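PDB 5K34: ankyrin-repeat protein B from Legionella pneumophila, which probably mimics a host F-box protein to hijack the ubiquitin-proteasome system, with this ankyrin-repeat domain likely serving as its protein-binding module. Local coordinates for residues Gly79-Pro82 with Ile83-Leu86. Residues are numbered along the deposited sequence; the frame is centred on the assembly and turned at random.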
# COMPACT_ATOMS: atom_id res chain seq x y z
N GLY A 79 10.60 9.26 1.61
CA GLY A 79 10.40 9.55 3.04
C GLY A 79 8.98 9.19 3.53
O GLY A 79 8.68 9.45 4.70
N ASP A 80 8.11 8.66 2.67
CA ASP A 80 6.73 8.38 3.04
C ASP A 80 6.54 6.96 3.56
O ASP A 80 7.03 6.01 2.95
CB ASP A 80 5.82 8.54 1.83
CG ASP A 80 5.86 9.95 1.25
OD1 ASP A 80 5.94 10.95 2.00
OD2 ASP A 80 5.78 10.07 -0.00
N SER A 81 5.84 6.82 4.67
CA SER A 81 5.39 5.50 5.14
C SER A 81 3.89 5.37 4.82
O SER A 81 3.22 6.35 4.52
CB SER A 81 5.62 5.36 6.65
OG SER A 81 4.82 6.33 7.30
N PRO A 82 3.34 4.15 4.95
CA PRO A 82 1.89 4.04 4.78
C PRO A 82 1.12 5.00 5.68
O PRO A 82 0.23 5.69 5.20
CB PRO A 82 1.64 2.54 5.12
CG PRO A 82 2.90 1.87 4.62
CD PRO A 82 4.01 2.82 5.00
N ILE A 83 1.48 5.05 6.96
CA ILE A 83 0.79 5.99 7.86
C ILE A 83 1.01 7.43 7.47
O ILE A 83 0.05 8.21 7.47
CB ILE A 83 1.19 5.75 9.34
CG1 ILE A 83 0.56 4.45 9.83
CG2 ILE A 83 0.67 6.91 10.21
CD1 ILE A 83 1.24 3.94 11.09
N SER A 84 2.27 7.84 7.21
CA SER A 84 2.48 9.27 6.96
C SER A 84 1.85 9.70 5.64
O SER A 84 1.35 10.81 5.53
CB SER A 84 3.97 9.64 7.05
OG SER A 84 4.70 9.23 5.89
N LEU A 85 1.80 8.81 4.65
CA LEU A 85 1.16 9.14 3.37
C LEU A 85 -0.35 9.30 3.57
O LEU A 85 -0.95 10.24 3.03
CB LEU A 85 1.48 8.06 2.34
CG LEU A 85 1.05 8.37 0.91
CD1 LEU A 85 1.79 9.63 0.39
CD2 LEU A 85 1.29 7.17 0.02
N LEU A 86 -0.96 8.41 4.34
CA LEU A 86 -2.39 8.54 4.70
C LEU A 86 -2.63 9.86 5.42
O LEU A 86 -3.61 10.55 5.15
CB LEU A 86 -2.83 7.35 5.54
CG LEU A 86 -3.05 6.05 4.76
CD1 LEU A 86 -3.03 4.88 5.75
CD2 LEU A 86 -4.36 6.10 3.98
O HOH W 1 7.28 9.45 6.97
O HOH W 2 4.39 11.14 4.19
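Between Ser81 and Leu85 the chain turns into helix 82-91: Leu85 N donates to Ser81 O at 2.8 Å, and Leu86 N follows with a bond to Pro82 O. Ser81 is the N-cap, and its side chain and that of Ser84 bond reciprocally to each other's backbone, which meets the definition of a capping box. Ser84 N reaches Ser81 OG at 3.0 Å with an N-H...O angle of 165°; in return Ser81 N gives its hydrogen to Ser84 OG at 2.9 Å, almost as straight. Both hydroxyls lie between their own backbone N and carbonyl carbon (chi1 63° for Ser81, 77° for Ser84), a setting that directs each oxygen to the other residue's amide.

Ser84 OG also meets two waters. One water O, 2.8 Å from Ser84 OG, donates to Gly79 O; the second water O lies 2.6 Å from Ser84 OG and donates to Asp80 OD1, tying the carboxylate to the box through solvent. The carboxylate itself makes just a loose contact with Leu85, Asp80 OD2 lying 4.0 Å from Leu85 CD1. Leu85 packs on Leu50 and Ile53 of helix 48-54, Ile83 on helix 97-112, and Leu86 touches both helices, so the capped turn leads into a helix packed against both helix 48-54 and helix 97-112 of the ankyrin-repeat domain.

Chemically, the box satisfies the amides of Ser81 and Ser84 with side-chain oxygens. The nearby Asp80 carboxylate, on the N-terminal side of the helix, would probably interact favourably with the helix dipole.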